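Local structure of sensor protein (3MXQ) at residues S32-C36 against V47-F51; F51-V55 against H101-F105; S90-W96 against Q120-P126. The protein probably acts as a sensor histidine kinase that phosphorylates a protein histidine from ATP, with this chain holding its N-terminal PAS sensor domain. All blocks are in the same frame, centred on the assembly; numbering follows the deposited sequence.

Contact 1 (S32-C36 against V47-F51); sequences SFALC and VNEYF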
ATOM      1  N   SER A  32      -4.117  -7.120   3.488  1.00 31.86           N
ATOM      2  CA  SER A  32      -5.423  -7.108   2.854  1.00 31.55           C
ATOM      3  C   SER A  32      -6.523  -7.329   3.885  1.00 30.78           C
ATOM      4  O   SER A  32      -6.318  -7.997   4.886  1.00 31.05           O
ATOM      5  CB  SER A  32      -5.498  -8.114   1.702  1.00 31.67           C
ATOM      6  OG  SER A  32      -5.414  -9.442   2.173  1.00 32.43           O
ATOM      7  N   PHE A  33      -7.676  -6.722   3.649  1.00 29.90           N
ATOM      8  CA  PHE A  33      -8.786  -6.786   4.582  1.00 28.99           C
ATOM      9  C   PHE A  33     -10.074  -6.650   3.821  1.00 28.74           C
ATOM     10  O   PHE A  33     -10.074  -6.171   2.705  1.00 29.22           O
ATOM     11  CB  PHE A  33      -8.692  -5.670   5.623  1.00 29.17           C
ATOM     12  CG  PHE A  33      -8.738  -4.273   5.047  1.00 27.82           C
ATOM     13  CD1 PHE A  33      -7.647  -3.744   4.363  1.00 27.05           C
ATOM     14  CD2 PHE A  33      -9.858  -3.475   5.229  1.00 27.38           C
ATOM     15  CE1 PHE A  33      -7.680  -2.442   3.842  1.00 26.18           C
ATOM     16  CE2 PHE A  33      -9.901  -2.173   4.719  1.00 27.12           C
ATOM     17  CZ  PHE A  33      -8.806  -1.657   4.018  1.00 26.07           C
ATOM     18  N   ALA A  34     -11.173  -7.065   4.425  1.00 28.14           N
ATOM     19  CA  ALA A  34     -12.476  -6.922   3.813  1.00 27.87           C
ATOM     20  C   ALA A  34     -13.015  -5.547   4.153  1.00 27.96           C
ATOM     21  O   ALA A  34     -12.800  -5.040   5.254  1.00 27.97           O
ATOM     22  CB  ALA A  34     -13.396  -7.986   4.315  1.00 27.50           C
ATOM     23  N   LEU A  35     -13.707  -4.942   3.195  1.00 28.75           N
ATOM     24  CA  LEU A  35     -14.230  -3.592   3.359  1.00 29.33           C
ATOM     25  C   LEU A  35     -15.603  -3.476   2.752  1.00 29.94           C
ATOM     26  O   LEU A  35     -15.829  -3.910   1.622  1.00 30.16           O
ATOM     27  CB  LEU A  35     -13.305  -2.557   2.724  1.00 29.42           C
ATOM     28  CG  LEU A  35     -13.882  -1.138   2.818  1.00 30.76           C
ATOM     29  CD1 LEU A  35     -12.867  -0.125   3.369  1.00 32.45           C
ATOM     30  CD2 LEU A  35     -14.478  -0.683   1.484  1.00 31.71           C
ATOM     31  N   CYS A  36     -16.504  -2.849   3.498  1.00 30.87           N
ATOM     32  CA  CYS A  36     -17.894  -2.735   3.105  1.00 32.20           C
ATOM     33  C   CYS A  36     -18.478  -1.408   3.574  1.00 32.36           C
ATOM     34  O   CYS A  36     -18.322  -1.053   4.734  1.00 32.63           O
ATOM     35  CB  CYS A  36     -18.652  -3.875   3.757  1.00 32.43           C
ATOM     36  SG  CYS A  36     -20.366  -3.859   3.354  1.00 36.75           S
ATOM     37  N   VAL A  47     -18.339  -2.367  -1.857  1.00 44.44           N
ATOM     38  CA  VAL A  47     -17.664  -3.505  -1.281  1.00 43.97           C
ATOM     39  C   VAL A  47     -16.330  -3.806  -1.995  1.00 44.02           C
ATOM     40  O   VAL A  47     -16.246  -3.728  -3.209  1.00 44.13           O
ATOM     41  CB  VAL A  47     -18.644  -4.708  -1.255  1.00 44.08           C
ATOM     42  CG1 VAL A  47     -19.256  -4.939  -2.626  1.00 44.48           C
ATOM     43  CG2 VAL A  47     -17.975  -5.947  -0.767  1.00 44.90           C
ATOM     44  N   ASN A  48     -15.287  -4.085  -1.213  1.00 43.84           N
ATOM     45  CA  ASN A  48     -14.029  -4.718  -1.660  1.00 43.99           C
ATOM     46  C   ASN A  48     -14.163  -5.901  -2.580  1.00 44.76           C
ATOM     47  O   ASN A  48     -15.075  -6.711  -2.431  1.00 45.12           O
ATOM     48  CB  ASN A  48     -13.347  -5.334  -0.450  1.00 43.66           C
ATOM     49  CG  ASN A  48     -12.218  -4.535   0.031  1.00 42.27           C
ATOM     50  OD1 ASN A  48     -11.948  -3.455  -0.477  1.00 41.61           O
ATOM     51  ND2 ASN A  48     -11.530  -5.051   1.027  1.00 41.68           N
ATOM     52  N   GLU A  49     -13.189  -6.041  -3.467  1.00 45.85           N
ATOM     53  CA  GLU A  49     -12.942  -7.284  -4.198  1.00 47.06           C
ATOM     54  C   GLU A  49     -12.588  -8.363  -3.176  1.00 46.83           C
ATOM     55  O   GLU A  49     -13.061  -9.480  -3.266  1.00 46.86           O
ATOM     56  CB  GLU A  49     -11.789  -7.091  -5.208  1.00 47.42           C
ATOM     57  CG  GLU A  49     -11.652  -8.194  -6.277  1.00 50.86           C
ATOM     58  CD  GLU A  49     -10.643  -7.852  -7.405  1.00 54.76           C
ATOM     59  OE1 GLU A  49     -10.226  -6.662  -7.536  1.00 56.24           O
ATOM     60  OE2 GLU A  49     -10.269  -8.787  -8.170  1.00 56.63           O
ATOM     61  N   TYR A  50     -11.773  -8.003  -2.191  1.00 47.19           N
ATOM     62  CA  TYR A  50     -11.347  -8.932  -1.158  1.00 47.73           C
ATOM     63  C   TYR A  50     -12.521  -9.469  -0.333  1.00 48.38           C
ATOM     64  O   TYR A  50     -12.502 -10.630   0.080  1.00 48.56           O
ATOM     65  CB  TYR A  50     -10.308  -8.278  -0.256  1.00 47.49           C
ATOM     66  CG  TYR A  50      -9.659  -9.240   0.701  1.00 48.75           C
ATOM     67  CD1 TYR A  50      -8.665 -10.114   0.274  1.00 50.17           C
ATOM     68  CD2 TYR A  50     -10.043  -9.282   2.038  1.00 49.91           C
ATOM     69  CE1 TYR A  50      -8.066 -11.012   1.155  1.00 52.40           C
ATOM     70  CE2 TYR A  50      -9.450 -10.167   2.939  1.00 51.82           C
ATOM     71  CZ  TYR A  50      -8.464 -11.029   2.491  1.00 52.80           C
ATOM     72  OH  TYR A  50      -7.884 -11.917   3.371  1.00 55.01           O
ATOM     73  N   PHE A  51     -13.527  -8.625  -0.100  1.00 49.17           N
ATOM     74  CA  PHE A  51     -14.761  -9.016   0.589  1.00 49.94           C
ATOM     75  C   PHE A  51     -15.519 -10.041  -0.240  1.00 51.30           C
ATOM     76  O   PHE A  51     -15.879 -11.095   0.282  1.00 51.28           O
ATOM     77  CB  PHE A  51     -15.638  -7.781   0.843  1.00 49.80           C
ATOM     78  CG  PHE A  51     -16.795  -8.006   1.799  1.00 48.59           C
ATOM     79  CD1 PHE A  51     -16.760  -7.491   3.083  1.00 48.44           C
ATOM     80  CD2 PHE A  51     -17.940  -8.675   1.397  1.00 48.52           C
ATOM     81  CE1 PHE A  51     -17.834  -7.679   3.966  1.00 47.91           C
ATOM     82  CE2 PHE A  51     -19.014  -8.868   2.282  1.00 47.96           C
ATOM     83  CZ  PHE A  51     -18.957  -8.370   3.554  1.00 46.99           C
TER
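Ser32, the first residue to leave the helical conformation of helix 13-31, lays its CB over the face of the Tyr50 ring, 4.1 Å from the centroid and 18° off the normal, a CH-pi contact. Phe33 points its CA-to-CB bond away from 47-51, and its ring instead meets Tyr142 of strand 134-145. Ala34 sits between two aromatic rings: its CB lies 3.6 Å from Phe51 CD1 and 4.3 Å from Tyr50 CD2. Leu35 supplies the one hydrogen bond between the segments, from Asn48 N to Leu35 O at 2.9 Å and 162°; the same oxygen receives a CA-H...O contact from Val47 CA at 3.5 Å. Cys36 pairs with Val47 as an antiparallel non-hydrogen-bonded pair, CA to CA 4.5 Å, and its SG stands 5.0 Å from the Phe51 centroid, 27° off the normal, an oblique sulfur-aromatic contact.

The pairing thus ends where the chain turns into helix 49-53, with Asn48 at the N-cap position although its side chain makes no capping bond; its OD1 is hydrogen-bonded to Ser25 of the second subunit. Tyr50 OH is hydrogen-bonded to Arg54 of its own chain and to Glu49 of the second subunit. With a single backbone hydrogen bond across 432 Å² of buried surface, the helix start is held on the first PAS strand chiefly by apolar and aromatic contacts, while polar side-chain ends serve other partners, including the second subunit.

Contact 2 (F51-V55 against H101-F105); sequences FESRV and HLLPF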
ATOM      1  N   PHE A  51     -13.527  -8.625  -0.100  1.00 49.17           N
ATOM      2  CA  PHE A  51     -14.761  -9.016   0.589  1.00 49.94           C
ATOM      3  C   PHE A  51     -15.519 -10.041  -0.240  1.00 51.30           C
ATOM      4  O   PHE A  51     -15.879 -11.095   0.282  1.00 51.28           O
ATOM      5  CB  PHE A  51     -15.638  -7.781   0.843  1.00 49.80           C
ATOM      6  CG  PHE A  51     -16.795  -8.006   1.799  1.00 48.59           C
ATOM      7  CD1 PHE A  51     -16.760  -7.491   3.083  1.00 48.44           C
ATOM      8  CD2 PHE A  51     -17.940  -8.675   1.397  1.00 48.52           C
ATOM      9  CE1 PHE A  51     -17.834  -7.679   3.966  1.00 47.91           C
ATOM     10  CE2 PHE A  51     -19.014  -8.868   2.282  1.00 47.96           C
ATOM     11  CZ  PHE A  51     -18.957  -8.370   3.554  1.00 46.99           C
ATOM     12  N   GLU A  52     -15.740  -9.738  -1.525  1.00 52.88           N
ATOM     13  CA  GLU A  52     -16.441 -10.643  -2.450  1.00 54.92           C
ATOM     14  C   GLU A  52     -15.836 -12.026  -2.440  1.00 55.69           C
ATOM     15  O   GLU A  52     -16.550 -13.016  -2.311  1.00 56.15           O
ATOM     16  CB  GLU A  52     -16.387 -10.149  -3.892  1.00 55.33           C
ATOM     17  CG  GLU A  52     -17.035  -8.811  -4.152  1.00 58.42           C
ATOM     18  CD  GLU A  52     -16.900  -8.369  -5.610  1.00 62.41           C
ATOM     19  OE1 GLU A  52     -17.236  -9.184  -6.512  1.00 64.35           O
ATOM     20  OE2 GLU A  52     -16.474  -7.207  -5.848  1.00 63.73           O
ATOM     21  N   SER A  53     -14.520 -12.083  -2.587  1.00 56.69           N
ATOM     22  CA  SER A  53     -13.812 -13.333  -2.743  1.00 57.95           C
ATOM     23  C   SER A  53     -14.003 -14.254  -1.540  1.00 58.90           C
ATOM     24  O   SER A  53     -13.855 -15.476  -1.659  1.00 59.30           O
ATOM     25  CB  SER A  53     -12.324 -13.078  -3.004  1.00 57.96           C
ATOM     26  OG  SER A  53     -11.702 -12.462  -1.889  1.00 58.13           O
ATOM     27  N   ARG A  54     -14.373 -13.685  -0.398  1.00 59.61           N
ATOM     28  CA  ARG A  54     -14.477 -14.477   0.825  1.00 60.66           C
ATOM     29  C   ARG A  54     -15.904 -14.773   1.291  1.00 60.86           C
ATOM     30  O   ARG A  54     -16.111 -15.414   2.313  1.00 61.14           O
ATOM     31  CB  ARG A  54     -13.622 -13.853   1.920  1.00 60.84           C
ATOM     32  CG  ARG A  54     -12.143 -13.823   1.514  1.00 63.18           C
ATOM     33  CD  ARG A  54     -11.223 -13.417   2.639  1.00 65.54           C
ATOM     34  NE  ARG A  54     -11.690 -13.968   3.901  1.00 68.09           N
ATOM     35  CZ  ARG A  54     -11.223 -13.613   5.090  1.00 69.23           C
ATOM     36  NH1 ARG A  54     -10.247 -12.716   5.191  1.00 69.58           N
ATOM     37  NH2 ARG A  54     -11.738 -14.165   6.182  1.00 70.29           N
ATOM     38  N   VAL A  55     -16.887 -14.325   0.528  1.00 61.29           N
ATOM     39  CA  VAL A  55     -18.266 -14.658   0.811  1.00 61.70           C
ATOM     40  C   VAL A  55     -18.825 -15.422  -0.366  1.00 62.74           C
ATOM     41  O   VAL A  55     -18.249 -15.398  -1.458  1.00 62.65           O
ATOM     42  CB  VAL A  55     -19.130 -13.411   1.099  1.00 61.55           C
ATOM     43  CG1 VAL A  55     -18.735 -12.792   2.416  1.00 61.30           C
ATOM     44  CG2 VAL A  55     -19.023 -12.387  -0.017  1.00 61.15           C
ATOM     45  N   HIS A 101     -18.648 -16.193  12.723  1.00 72.71           N
ATOM     46  CA  HIS A 101     -17.908 -15.139  12.033  1.00 70.07           C
ATOM     47  C   HIS A 101     -18.495 -14.839  10.666  1.00 69.00           C
ATOM     48  O   HIS A 101     -18.847 -15.742   9.929  1.00 68.63           O
ATOM     49  CB  HIS A 101     -16.440 -15.542  11.868  1.00 69.91           C
ATOM     50  CG  HIS A 101     -15.635 -15.435  13.126  1.00 69.17           C
ATOM     51  ND1 HIS A 101     -14.697 -14.445  13.328  1.00 67.62           N
ATOM     52  CD2 HIS A 101     -15.629 -16.194  14.249  1.00 68.96           C
ATOM     53  CE1 HIS A 101     -14.146 -14.598  14.519  1.00 67.79           C
ATOM     54  NE2 HIS A 101     -14.698 -15.648  15.100  1.00 68.54           N
ATOM     55  N   LEU A 102     -18.569 -13.562  10.326  1.00 67.91           N
ATOM     56  CA  LEU A 102     -19.000 -13.119   8.998  1.00 67.42           C
ATOM     57  C   LEU A 102     -18.154 -13.667   7.842  1.00 67.76           C
ATOM     58  O   LEU A 102     -18.678 -13.976   6.777  1.00 67.76           O
ATOM     59  CB  LEU A 102     -18.984 -11.594   8.943  1.00 67.14           C
ATOM     60  CG  LEU A 102     -19.494 -10.902   7.685  1.00 66.19           C
ATOM     61  CD1 LEU A 102     -20.966 -11.058   7.625  1.00 65.60           C
ATOM     62  CD2 LEU A 102     -19.133  -9.425   7.718  1.00 65.70           C
ATOM     63  N   LEU A 103     -16.847 -13.776   8.058  1.00 68.01           N
ATOM     64  CA  LEU A 103     -15.923 -14.196   7.016  1.00 68.67           C
ATOM     65  C   LEU A 103     -15.148 -15.450   7.417  1.00 69.66           C
ATOM     66  O   LEU A 103     -14.747 -15.578   8.568  1.00 69.63           O
ATOM     67  CB  LEU A 103     -14.987 -13.039   6.679  1.00 68.37           C
ATOM     68  CG  LEU A 103     -15.702 -11.907   5.949  1.00 67.73           C
ATOM     69  CD1 LEU A 103     -15.000 -10.610   6.155  1.00 67.02           C
ATOM     70  CD2 LEU A 103     -15.795 -12.225   4.477  1.00 68.25           C
ATOM     71  N   PRO A 104     -14.924 -16.373   6.459  1.00 71.02           N
ATOM     72  CA  PRO A 104     -14.498 -17.746   6.769  1.00 72.05           C
ATOM     73  C   PRO A 104     -13.003 -18.004   7.068  1.00 72.98           C
ATOM     74  O   PRO A 104     -12.593 -19.182   7.117  1.00 73.22           O
ATOM     75  CB  PRO A 104     -14.910 -18.515   5.506  1.00 72.11           C
ATOM     76  CG  PRO A 104     -14.778 -17.520   4.413  1.00 71.50           C
ATOM     77  CD  PRO A 104     -15.171 -16.196   5.015  1.00 71.00           C
ATOM     78  N   PHE A 105     -12.201 -16.954   7.264  1.00 73.26           N
ATOM     79  CA  PHE A 105     -10.782 -17.148   7.601  1.00 73.87           C
ATOM     80  C   PHE A 105     -10.576 -17.057   9.118  1.00 73.89           C
ATOM     81  O   PHE A 105     -11.228 -17.759   9.896  1.00 73.95           O
ATOM     82  CB  PHE A 105      -9.899 -16.112   6.894  1.00 73.86           C
ATOM     83  CG  PHE A 105      -8.700 -16.685   6.167  1.00 74.91           C
ATOM     84  CD1 PHE A 105      -7.886 -17.649   6.753  1.00 75.25           C
ATOM     85  CD2 PHE A 105      -8.368 -16.213   4.896  1.00 75.34           C
ATOM     86  CE1 PHE A 105      -6.779 -18.161   6.077  1.00 76.10           C
ATOM     87  CE2 PHE A 105      -7.263 -16.708   4.207  1.00 76.02           C
ATOM     88  CZ  PHE A 105      -6.464 -17.689   4.799  1.00 76.52           C
TER
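Arg54 and Leu103 dominate this contact, with 122 and 76 Å² covered out of 357 Å² in all, and their CA atoms, 6.4 Å apart, are the closest pair of the two backbones. Arg54 follows the last turn of helix 49-53, where its N is hydrogen-bonded to Phe51 O at 3.1 Å. From there its side chain reaches along the loop, so that Arg54 NH2 comes 3.5 Å from Leu103 CB. No hydrogen bond joins the two segments: the guanidinium lies alongside Leu103 and Pro104, while its charge is met elsewhere, by a salt bridge from NH1 to Asp143 and a hydrogen bond to Tyr50 OH.

The CA-to-CB bond of Leu103 is directed toward 51-55. Its CD2 is 3.6 Å from Val55 CG1 and 4.3 Å from Phe51 O. Beside it, Leu102 brings CD2 to 4.3 Å from Phe51 CZ, an apolar contact at the buried end of the interface, whereas Pro104 and Phe105 are exposed.

The contact packs the loop after strand 92-95 against the C-terminal end of helix 49-53 in the PAS fold. Phe71 packs on Phe51, Val55 and Leu102 and so joins both segments; Leu103 continues onto Ala34 of strand 34-39 and Val141 of strand 134-145, placing the contact against inner strands of the sheet, with Gln120 of strand 118-128 touching Arg54.

Contact 3 (S90-W96 against Q120-P126); sequences SSSFSSW and QNLEVIP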
ATOM      1  N   SER A  90     -19.233   7.636  16.723  1.00 52.02           N
ATOM      2  CA  SER A  90     -17.807   7.339  16.821  1.00 50.88           C
ATOM      3  C   SER A  90     -17.416   5.978  16.278  1.00 49.17           C
ATOM      4  O   SER A  90     -18.240   5.076  16.188  1.00 49.51           O
ATOM      5  CB  SER A  90     -17.327   7.479  18.266  1.00 51.29           C
ATOM      6  OG  SER A  90     -15.915   7.370  18.328  1.00 52.55           O
ATOM      7  N   SER A  91     -16.147   5.846  15.907  1.00 47.03           N
ATOM      8  CA  SER A  91     -15.637   4.596  15.383  1.00 44.58           C
ATOM      9  C   SER A  91     -15.381   3.657  16.538  1.00 43.48           C
ATOM     10  O   SER A  91     -15.281   4.089  17.683  1.00 43.04           O
ATOM     11  CB  SER A  91     -14.363   4.814  14.557  1.00 44.52           C
ATOM     12  OG  SER A  91     -13.223   5.041  15.370  1.00 43.76           O
ATOM     13  N   SER A  92     -15.291   2.371  16.229  1.00 42.19           N
ATOM     14  CA  SER A  92     -14.994   1.353  17.224  1.00 41.39           C
ATOM     15  C   SER A  92     -14.084   0.304  16.605  1.00 40.83           C
ATOM     16  O   SER A  92     -14.109   0.084  15.397  1.00 40.87           O
ATOM     17  CB  SER A  92     -16.282   0.700  17.723  1.00 41.10           C
ATOM     18  OG  SER A  92     -16.724  -0.284  16.800  1.00 41.34           O
ATOM     19  N   PHE A  93     -13.274  -0.328  17.441  1.00 40.88           N
ATOM     20  CA  PHE A  93     -12.385  -1.387  17.005  1.00 41.22           C
ATOM     21  C   PHE A  93     -12.332  -2.472  18.068  1.00 41.80           C
ATOM     22  O   PHE A  93     -12.038  -2.196  19.226  1.00 41.84           O
ATOM     23  CB  PHE A  93     -10.984  -0.840  16.733  1.00 41.10           C
ATOM     24  CG  PHE A  93     -10.027  -1.865  16.185  1.00 41.38           C
ATOM     25  CD1 PHE A  93      -9.901  -2.059  14.816  1.00 41.57           C
ATOM     26  CD2 PHE A  93      -9.242  -2.636  17.037  1.00 42.02           C
ATOM     27  CE1 PHE A  93      -9.010  -3.013  14.306  1.00 41.59           C
ATOM     28  CE2 PHE A  93      -8.353  -3.596  16.528  1.00 41.87           C
ATOM     29  CZ  PHE A  93      -8.240  -3.778  15.167  1.00 41.20           C
ATOM     30  N   SER A  94     -12.621  -3.705  17.666  1.00 42.50           N
ATOM     31  CA  SER A  94     -12.576  -4.837  18.576  1.00 43.80           C
ATOM     32  C   SER A  94     -12.456  -6.127  17.787  1.00 44.60           C
ATOM     33  O   SER A  94     -12.728  -6.153  16.586  1.00 44.95           O
ATOM     34  CB  SER A  94     -13.848  -4.888  19.416  1.00 43.76           C
ATOM     35  OG  SER A  94     -14.980  -5.088  18.581  1.00 44.34           O
ATOM     36  N   SER A  95     -12.056  -7.197  18.464  1.00 45.87           N
ATOM     37  CA  SER A  95     -12.056  -8.506  17.850  1.00 47.25           C
ATOM     38  C   SER A  95     -13.499  -8.902  17.612  1.00 48.85           C
ATOM     39  O   SER A  95     -14.403  -8.350  18.234  1.00 48.86           O
ATOM     40  CB  SER A  95     -11.339  -9.526  18.732  1.00 47.13           C
ATOM     41  OG  SER A  95     -11.804  -9.480  20.065  1.00 47.64           O
ATOM     42  N   TRP A  96     -13.721  -9.824  16.682  1.00 50.86           N
ATOM     43  CA  TRP A  96     -15.062 -10.307  16.418  1.00 53.03           C
ATOM     44  C   TRP A  96     -15.451 -11.251  17.543  1.00 56.02           C
ATOM     45  O   TRP A  96     -14.885 -12.333  17.668  1.00 56.24           O
ATOM     46  CB  TRP A  96     -15.129 -11.001  15.065  1.00 51.99           C
ATOM     47  CG  TRP A  96     -16.518 -11.315  14.646  1.00 50.07           C
ATOM     48  CD1 TRP A  96     -17.321 -12.287  15.152  1.00 48.84           C
ATOM     49  CD2 TRP A  96     -17.271 -10.661  13.629  1.00 47.81           C
ATOM     50  NE1 TRP A  96     -18.531 -12.275  14.524  1.00 47.86           N
ATOM     51  CE2 TRP A  96     -18.531 -11.287  13.580  1.00 47.57           C
ATOM     52  CE3 TRP A  96     -17.005  -9.607  12.749  1.00 47.31           C
ATOM     53  CZ2 TRP A  96     -19.529 -10.897  12.685  1.00 47.13           C
ATOM     54  CZ3 TRP A  96     -18.000  -9.216  11.861  1.00 46.87           C
ATOM     55  CH2 TRP A  96     -19.248  -9.861  11.839  1.00 47.00           C
ATOM     56  N   GLN A 120     -10.406 -12.798  14.031  1.00 57.47           N
ATOM     57  CA  GLN A 120     -10.760 -11.614  13.265  1.00 52.26           C
ATOM     58  C   GLN A 120     -10.989 -10.391  14.134  1.00 48.92           C
ATOM     59  O   GLN A 120     -11.498 -10.490  15.245  1.00 47.97           O
ATOM     60  CB  GLN A 120     -12.015 -11.866  12.435  1.00 52.30           C
ATOM     61  CG  GLN A 120     -11.816 -12.874  11.325  1.00 53.45           C
ATOM     62  CD  GLN A 120     -13.049 -13.047  10.450  1.00 55.50           C
ATOM     63  OE1 GLN A 120     -14.169 -12.661  10.820  1.00 56.69           O
ATOM     64  NE2 GLN A 120     -12.849 -13.638   9.278  1.00 56.68           N
ATOM     65  N   ASN A 121     -10.592  -9.234  13.602  1.00 45.19           N
ATOM     66  CA  ASN A 121     -10.920  -7.943  14.182  1.00 41.70           C
ATOM     67  C   ASN A 121     -11.917  -7.205  13.294  1.00 39.44           C
ATOM     68  O   ASN A 121     -11.942  -7.393  12.068  1.00 38.94           O
ATOM     69  CB  ASN A 121      -9.662  -7.097  14.379  1.00 41.71           C
ATOM     70  CG  ASN A 121      -8.854  -7.512  15.592  1.00 41.64           C
ATOM     71  OD1 ASN A 121      -9.403  -7.846  16.636  1.00 42.23           O
ATOM     72  ND2 ASN A 121      -7.535  -7.457  15.470  1.00 42.45           N
ATOM     73  N   LEU A 122     -12.740  -6.375  13.934  1.00 37.09           N
ATOM     74  CA  LEU A 122     -13.782  -5.604  13.259  1.00 34.67           C
ATOM     75  C   LEU A 122     -13.676  -4.137  13.612  1.00 33.89           C
ATOM     76  O   LEU A 122     -13.549  -3.769  14.789  1.00 34.03           O
ATOM     77  CB  LEU A 122     -15.167  -6.125  13.645  1.00 33.95           C
ATOM     78  CG  LEU A 122     -16.366  -5.269  13.254  1.00 32.64           C
ATOM     79  CD1 LEU A 122     -16.559  -5.226  11.770  1.00 31.57           C
ATOM     80  CD2 LEU A 122     -17.608  -5.828  13.904  1.00 32.81           C
ATOM     81  N   GLU A 123     -13.743  -3.302  12.582  1.00 33.04           N
ATOM     82  CA  GLU A 123     -13.680  -1.852  12.739  1.00 32.22           C
ATOM     83  C   GLU A 123     -14.915  -1.258  12.099  1.00 31.17           C
ATOM     84  O   GLU A 123     -15.213  -1.530  10.946  1.00 31.12           O
ATOM     85  CB  GLU A 123     -12.409  -1.299  12.091  1.00 32.46           C
ATOM     86  CG  GLU A 123     -12.148   0.164  12.384  1.00 35.66           C
ATOM     87  CD  GLU A 123     -10.665   0.588  12.202  1.00 39.94           C
ATOM     88  OE1 GLU A 123     -10.127   1.230  13.162  1.00 42.43           O
ATOM     89  OE2 GLU A 123     -10.053   0.300  11.124  1.00 40.15           O
ATOM     90  N   VAL A 124     -15.655  -0.482  12.876  1.00 30.93           N
ATOM     91  CA  VAL A 124     -16.824   0.244  12.382  1.00 30.48           C
ATOM     92  C   VAL A 124     -16.549   1.750  12.422  1.00 30.52           C
ATOM     93  O   VAL A 124     -16.240   2.304  13.481  1.00 30.79           O
ATOM     94  CB  VAL A 124     -18.071  -0.092  13.216  1.00 30.10           C
ATOM     95  CG1 VAL A 124     -19.293   0.557  12.607  1.00 30.26           C
ATOM     96  CG2 VAL A 124     -18.273  -1.604  13.274  1.00 29.48           C
ATOM     97  N   ILE A 125     -16.648   2.402  11.274  1.00 30.61           N
ATOM     98  CA  ILE A 125     -16.379   3.835  11.187  1.00 31.36           C
ATOM     99  C   ILE A 125     -17.572   4.569  10.580  1.00 33.05           C
ATOM    100  O   ILE A 125     -17.947   4.304   9.424  1.00 33.16           O
ATOM    101  CB  ILE A 125     -15.172   4.142  10.288  1.00 30.97           C
ATOM    102  CG1 ILE A 125     -13.896   3.455  10.800  1.00 30.38           C
ATOM    103  CG2 ILE A 125     -14.987   5.638  10.166  1.00 30.48           C
ATOM    104  CD1 ILE A 125     -12.874   3.132   9.701  1.00 28.40           C
ATOM    105  N   PRO A 126     -18.155   5.518  11.339  1.00 34.54           N
ATOM    106  CA  PRO A 126     -19.269   6.320  10.845  1.00 36.08           C
ATOM    107  C   PRO A 126     -18.799   7.285   9.772  1.00 37.87           C
ATOM    108  O   PRO A 126     -17.631   7.647   9.773  1.00 38.32           O
ATOM    109  CB  PRO A 126     -19.727   7.087  12.082  1.00 35.86           C
ATOM    110  CG  PRO A 126     -18.570   7.090  13.001  1.00 35.20           C
ATOM    111  CD  PRO A 126     -17.738   5.909  12.698  1.00 34.55           C
TER
HETATM  112  O   HOH W   1     -10.795   2.784  16.108  1.00122.25           O
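Five backbone hydrogen bonds pair strand 92-95, an outermost strand of the antiparallel PAS sheet within this chain, with strand 118-128. Ser92 and Val124 bond reciprocally (Ser92 N to Val124 O 2.9 Å, Val124 N to Ser92 O 3.0 Å), as do Ser94 and Leu122 (Ser94 N to Leu122 O 3.0 Å, Leu122 N to Ser94 O 2.7 Å); Trp96 N to Gln120 O, 2.7 Å, extends the register. The short strand axes run at 166°, 4.5 Å apart at closest. Between these hydrogen-bonded pairs lies the non-hydrogen-bonded pair Phe93-Glu123, CA to CA 4.5 Å.

Ser92, Ser94, Leu122 and Val124 share one face, where helix 75-88 packs: Lys81 NZ is hydrogen-bonded to Ser94 OG, and Lys81 touches Leu122 and Val124. Phe93 and Glu123 occupy the other, where Glu123 forms a salt bridge with Arg21 of the second subunit. Phe93 CZ lies 3.7 Å from Asn121 CB. Past the strand end, the apolar contact is Trp96 CZ3 to Leu122 CD2, 4.0 Å.

How the contacts relate
Contact 1 is buried, its centre about 6 Å from the chain centre; contacts 2 and 3, each about 9 Å out on opposite sides, are partly buried. Backbone pairing prevails in contact 3, shrinks to one hydrogen bond in contact 1 and is absent from contact 2, as strand pair gives way to junction and loop. Contacts 1 and 2 share Phe51 and helix 49-53, and touch at Ala34 CB and Leu103 CD1, 3.6 Å apart. Contact 2 meets contact 3 through Leu102 CB and Trp96 CH2 (3.4 Å) and a probable hydrogen bond, His101 ND1 to Gln120 OE1 (3.1 Å). Contacts 1 and 3 stay about 7 Å apart at nearest atoms, yet reach the same sheet.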